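Local atomic coordinates of putative GGDEF domain protein (Pseudomonas aeruginosa, PDB entry 7E6G), a protein that probably makes the second messenger cyclic di-GMP from two molecules of GTP, with magnesium as cofactor. Residues L8-L16 with L30-L38. Sequence-based numbering, arbitrary orientation.
Sequences LDAWIDGLL and LARLRQQSL
Helix segments 8-16 and 30-38 run roughly antiparallel, their axes 10.9 Å apart at the closest and 152° between their directions, with L16 beside A31 at one end and D9 beside R34 toward the other. R34 carries the contact. It packs as a knob into a hole formed by D9, I12, D13 and L16. CG of R34 leaves anti to the backbone N, and the chain then bends at chi2 and chi3, which brings NE to D9 and turns the NH2 end toward D13. Its NE gives a hydrogen bond to OD1 of D9 at 3.2 Å, part of a salt bridge. NE comes from the syn side of OD1 but well out of the carboxylate plane, while OD1 lies close to the guanidinium plane; the planes are 71° apart and the N-H...O angle is 146°. D13 adds a second carboxylate at the guanidinium edge, near NH2; its exact placement is doubtful. CG2 of I12 lies over one face of the guanidinium and is 4.0 Å from CG of R34. CD1 of L16 approaches NH1 of R34 obliquely. Beyond the charged group, CD2 of L16 meets CB of A31 at 4.0 Å, and CD2 of L30 lies 4.1 Å from both CD2 of L16 and CG2 of I12. These segments form the N-terminal helical hairpin, where helix 3-17 folds back on the long helix 27-102, far from the nucleotide site. L33 packs on L33 of the second subunit, and NE2 of Q36 donates to OD1 of that subunit's D9. The contact thus pairs an apolar patch with an arginine bonded to D9, with D13 less surely placed beside it; R34 would be expected to favour the ionised form of D9, and perhaps of D13.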
ATOM      1  N   LEU A   8     -12.080  44.265 -44.483  1.00 67.46           N
ATOM      2  CA  LEU A   8     -13.432  44.665 -44.841  1.00 58.62           C
ATOM      3  C   LEU A   8     -13.848  45.910 -44.083  1.00 59.95           C
ATOM      4  O   LEU A   8     -14.440  46.830 -44.663  1.00 58.64           O
ATOM      5  CB  LEU A   8     -14.405  43.521 -44.559  1.00 58.58           C
ATOM      6  CG  LEU A   8     -15.865  43.814 -44.917  1.00 53.92           C
ATOM      7  CD1 LEU A   8     -16.016  43.895 -46.422  1.00 51.48           C
ATOM      8  CD2 LEU A   8     -16.805  42.774 -44.313  1.00 44.94           C
ATOM      9  N   ASP A   9     -13.578  45.950 -42.776  1.00 63.97           N
ATOM     10  CA  ASP A   9     -13.954  47.133 -42.013  1.00 60.29           C
ATOM     11  C   ASP A   9     -13.207  48.351 -42.514  1.00 55.17           C
ATOM     12  O   ASP A   9     -13.757  49.457 -42.520  1.00 53.46           O
ATOM     13  CB  ASP A   9     -13.704  46.909 -40.523  1.00 60.67           C
ATOM     14  CG  ASP A   9     -14.626  47.735 -39.659  1.00 60.27           C
ATOM     15  OD1 ASP A   9     -15.826  47.835 -40.005  1.00 58.64           O
ATOM     16  OD2 ASP A   9     -14.148  48.297 -38.647  1.00 54.44           O
ATOM     17  N   ALA A  10     -11.974  48.149 -42.991  1.00 55.00           N
ATOM     18  CA  ALA A  10     -11.191  49.234 -43.568  1.00 52.57           C
ATOM     19  C   ALA A  10     -11.805  49.716 -44.875  1.00 54.72           C
ATOM     20  O   ALA A  10     -11.976  50.928 -45.084  1.00 50.37           O
ATOM     21  CB  ALA A  10      -9.748  48.773 -43.782  1.00 50.39           C
ATOM     22  N   TRP A  11     -12.122  48.776 -45.780  1.00 56.25           N
ATOM     23  CA  TRP A  11     -12.795  49.135 -47.029  1.00 48.87           C
ATOM     24  C   TRP A  11     -14.084  49.906 -46.757  1.00 45.76           C
ATOM     25  O   TRP A  11     -14.366  50.924 -47.402  1.00 45.55           O
ATOM     26  CB  TRP A  11     -13.078  47.875 -47.843  1.00 45.76           C
ATOM     27  CG  TRP A  11     -13.767  48.172 -49.144  1.00 50.80           C
ATOM     28  CD1 TRP A  11     -13.379  49.082 -50.085  1.00 46.03           C
ATOM     29  CD2 TRP A  11     -14.983  47.581 -49.637  1.00 49.83           C
ATOM     30  NE1 TRP A  11     -14.264  49.083 -51.137  1.00 48.35           N
ATOM     31  CE2 TRP A  11     -15.261  48.178 -50.884  1.00 47.68           C
ATOM     32  CE3 TRP A  11     -15.861  46.606 -49.145  1.00 45.69           C
ATOM     33  CZ2 TRP A  11     -16.377  47.830 -51.650  1.00 51.92           C
ATOM     34  CZ3 TRP A  11     -16.972  46.257 -49.910  1.00 42.47           C
ATOM     35  CH2 TRP A  11     -17.220  46.868 -51.145  1.00 47.04           C
ATOM     36  N   ILE A  12     -14.859  49.449 -45.777  1.00 47.09           N
ATOM     37  CA  ILE A  12     -16.097  50.121 -45.405  1.00 43.49           C
ATOM     38  C   ILE A  12     -15.812  51.510 -44.857  1.00 48.67           C
ATOM     39  O   ILE A  12     -16.555  52.464 -45.130  1.00 46.71           O
ATOM     40  CB  ILE A  12     -16.864  49.258 -44.394  1.00 43.34           C
ATOM     41  CG1 ILE A  12     -17.548  48.108 -45.116  1.00 43.26           C
ATOM     42  CG2 ILE A  12     -17.886  50.083 -43.648  1.00 44.41           C
ATOM     43  CD1 ILE A  12     -17.634  46.889 -44.287  1.00 48.50           C
ATOM     44  N   ASP A  13     -14.749  51.641 -44.056  1.00 48.13           N
ATOM     45  CA  ASP A  13     -14.328  52.943 -43.543  1.00 48.42           C
ATOM     46  C   ASP A  13     -14.081  53.919 -44.679  1.00 46.78           C
ATOM     47  O   ASP A  13     -14.554  55.069 -44.661  1.00 46.19           O
ATOM     48  CB  ASP A  13     -13.058  52.777 -42.718  1.00 50.81           C
ATOM     49  CG  ASP A  13     -13.046  53.652 -41.512  1.00 56.75           C
ATOM     50  OD1 ASP A  13     -12.743  54.860 -41.649  1.00 65.99           O
ATOM     51  OD2 ASP A  13     -13.349  53.125 -40.424  1.00 58.53           O
ATOM     52  N   GLY A  14     -13.331  53.471 -45.679  1.00 44.04           N
ATOM     53  CA  GLY A  14     -13.068  54.325 -46.817  1.00 41.25           C
ATOM     54  C   GLY A  14     -14.341  54.702 -47.546  1.00 45.81           C
ATOM     55  O   GLY A  14     -14.536  55.862 -47.913  1.00 49.68           O
ATOM     56  N   LEU A  15     -15.226  53.722 -47.760  1.00 47.85           N
ATOM     57  CA  LEU A  15     -16.498  53.988 -48.427  1.00 44.79           C
ATOM     58  C   LEU A  15     -17.306  55.040 -47.670  1.00 47.59           C
ATOM     59  O   LEU A  15     -17.852  55.979 -48.267  1.00 46.67           O
ATOM     60  CB  LEU A  15     -17.302  52.689 -48.548  1.00 44.81           C
ATOM     61  CG  LEU A  15     -17.073  51.751 -49.729  1.00 45.35           C
ATOM     62  CD1 LEU A  15     -15.618  51.742 -50.103  1.00 52.74           C
ATOM     63  CD2 LEU A  15     -17.541  50.343 -49.376  1.00 47.01           C
ATOM     64  N   LEU A  16     -17.393  54.889 -46.344  1.00 47.05           N
ATOM     65  CA  LEU A  16     -18.227  55.774 -45.540  1.00 46.87           C
ATOM     66  C   LEU A  16     -17.649  57.174 -45.469  1.00 47.15           C
ATOM     67  O   LEU A  16     -18.405  58.138 -45.295  1.00 46.89           O
ATOM     68  CB  LEU A  16     -18.391  55.210 -44.135  1.00 43.34           C
ATOM     69  CG  LEU A  16     -19.315  54.003 -44.048  1.00 41.76           C
ATOM     70  CD1 LEU A  16     -19.211  53.343 -42.676  1.00 38.16           C
ATOM     71  CD2 LEU A  16     -20.752  54.413 -44.385  1.00 36.44           C
ATOM     72  N   LEU A  30     -25.308  51.439 -44.330  1.00 34.10           N
ATOM     73  CA  LEU A  30     -24.068  50.827 -44.149  1.00 33.98           C
ATOM     74  C   LEU A  30     -23.417  51.235 -42.954  1.00 40.25           C
ATOM     75  O   LEU A  30     -22.724  50.521 -42.461  1.00 41.59           O
ATOM     76  CB  LEU A  30     -23.183  50.942 -45.324  1.00 33.14           C
ATOM     77  CG  LEU A  30     -21.855  50.300 -45.225  1.00 36.56           C
ATOM     78  CD1 LEU A  30     -21.802  48.854 -45.289  1.00 35.39           C
ATOM     79  CD2 LEU A  30     -20.962  50.736 -46.250  1.00 34.81           C
ATOM     80  N   ALA A  31     -23.506  52.455 -42.552  1.00 38.38           N
ATOM     81  CA  ALA A  31     -22.955  52.884 -41.265  1.00 33.47           C
ATOM     82  C   ALA A  31     -23.635  52.150 -40.112  1.00 35.21           C
ATOM     83  O   ALA A  31     -22.969  51.636 -39.190  1.00 28.76           O
ATOM     84  CB  ALA A  31     -23.099  54.403 -41.102  1.00 25.79           C
ATOM     85  N   ARG A  32     -24.970  52.075 -40.163  1.00 32.41           N
ATOM     86  CA  ARG A  32     -25.712  51.396 -39.109  1.00 33.99           C
ATOM     87  C   ARG A  32     -25.347  49.923 -39.051  1.00 33.00           C
ATOM     88  O   ARG A  32     -25.144  49.368 -37.967  1.00 37.32           O
ATOM     89  CB  ARG A  32     -27.212  51.574 -39.323  1.00 31.69           C
ATOM     90  CG  ARG A  32     -27.652  52.980 -39.062  1.00 34.49           C
ATOM     91  CD  ARG A  32     -29.094  53.190 -39.416  1.00 37.82           C
ATOM     92  NE  ARG A  32     -29.963  52.388 -38.575  1.00 38.57           N
ATOM     93  CZ  ARG A  32     -31.270  52.572 -38.485  1.00 40.77           C
ATOM     94  NH1 ARG A  32     -31.853  53.536 -39.191  1.00 46.78           N
ATOM     95  NH2 ARG A  32     -31.987  51.785 -37.694  1.00 44.73           N
ATOM     96  N   LEU A  33     -25.202  49.286 -40.206  1.00 31.73           N
ATOM     97  CA  LEU A  33     -24.946  47.856 -40.181  1.00 35.07           C
ATOM     98  C   LEU A  33     -23.506  47.550 -39.781  1.00 33.64           C
ATOM     99  O   LEU A  33     -23.254  46.569 -39.072  1.00 36.53           O
ATOM    100  CB  LEU A  33     -25.312  47.225 -41.516  1.00 32.59           C
ATOM    101  CG  LEU A  33     -25.147  45.711 -41.503  1.00 29.10           C
ATOM    102  CD1 LEU A  33     -26.429  45.036 -41.086  1.00 34.50           C
ATOM    103  CD2 LEU A  33     -24.809  45.325 -42.888  1.00 33.25           C
ATOM    104  N   ARG A  34     -22.544  48.377 -40.197  1.00 33.72           N
ATOM    105  CA  ARG A  34     -21.177  48.185 -39.715  1.00 36.92           C
ATOM    106  C   ARG A  34     -21.117  48.305 -38.194  1.00 40.47           C
ATOM    107  O   ARG A  34     -20.468  47.495 -37.507  1.00 38.40           O
ATOM    108  CB  ARG A  34     -20.244  49.200 -40.368  1.00 36.90           C
ATOM    109  CG  ARG A  34     -18.804  49.066 -39.912  1.00 40.48           C
ATOM    110  CD  ARG A  34     -18.358  50.286 -39.139  1.00 44.36           C
ATOM    111  NE  ARG A  34     -17.032  50.721 -39.569  1.00 47.91           N
ATOM    112  CZ  ARG A  34     -16.718  51.971 -39.892  1.00 50.53           C
ATOM    113  NH1 ARG A  34     -17.621  52.941 -39.825  1.00 44.86           N
ATOM    114  NH2 ARG A  34     -15.485  52.250 -40.277  1.00 50.90           N
ATOM    115  N   GLN A  35     -21.804  49.306 -37.651  1.00 40.00           N
ATOM    116  CA  GLN A  35     -21.920  49.425 -36.205  1.00 38.72           C
ATOM    117  C   GLN A  35     -22.523  48.155 -35.578  1.00 41.15           C
ATOM    118  O   GLN A  35     -22.009  47.626 -34.574  1.00 43.29           O
ATOM    119  CB  GLN A  35     -22.758  50.651 -35.908  1.00 37.21           C
ATOM    120  CG  GLN A  35     -22.523  51.302 -34.588  1.00 45.74           C
ATOM    121  CD  GLN A  35     -23.711  52.203 -34.278  1.00 55.79           C
ATOM    122  OE1 GLN A  35     -23.594  53.159 -33.503  1.00 58.10           O
ATOM    123  NE2 GLN A  35     -24.816  51.972 -35.005  1.00 54.25           N
ATOM    124  N   GLN A  36     -23.609  47.640 -36.171  1.00 38.70           N
ATOM    125  CA  GLN A  36     -24.254  46.454 -35.613  1.00 35.68           C
ATOM    126  C   GLN A  36     -23.303  45.266 -35.614  1.00 38.60           C
ATOM    127  O   GLN A  36     -23.290  44.459 -34.674  1.00 38.11           O
ATOM    128  CB  GLN A  36     -25.517  46.128 -36.402  1.00 28.51           C
ATOM    129  CG  GLN A  36     -26.127  44.767 -36.066  1.00 35.88           C
ATOM    130  CD  GLN A  36     -27.535  44.624 -36.592  1.00 39.03           C
ATOM    131  OE1 GLN A  36     -28.438  45.321 -36.143  1.00 45.58           O
ATOM    132  NE2 GLN A  36     -27.725  43.750 -37.575  1.00 33.77           N
ATOM    133  N   SER A  37     -22.489  45.152 -36.659  1.00 35.49           N
ATOM    134  CA  SER A  37     -21.559  44.037 -36.730  1.00 34.79           C
ATOM    135  C   SER A  37     -20.496  44.155 -35.655  1.00 39.87           C
ATOM    136  O   SER A  37     -20.082  43.148 -35.073  1.00 42.24           O
ATOM    137  CB  SER A  37     -20.927  43.979 -38.112  1.00 31.08           C
ATOM    138  OG  SER A  37     -21.933  43.954 -39.103  1.00 29.15           O
ATOM    139  N   LEU A  38     -20.036  45.380 -35.385  1.00 41.58           N
ATOM    140  CA  LEU A  38     -19.084  45.566 -34.291  1.00 37.95           C
ATOM    141  C   LEU A  38     -19.680  45.091 -32.967  1.00 38.09           C
ATOM    142  O   LEU A  38     -18.997  44.442 -32.156  1.00 36.25           O
ATOM    143  CB  LEU A  38     -18.673  47.036 -34.199  1.00 41.66           C
ATOM    144  CG  LEU A  38     -17.859  47.706 -35.318  1.00 44.74           C
ATOM    145  CD1 LEU A  38     -17.360  49.053 -34.823  1.00 49.53           C
ATOM    146  CD2 LEU A  38     -16.683  46.853 -35.816  1.00 50.28           C
TER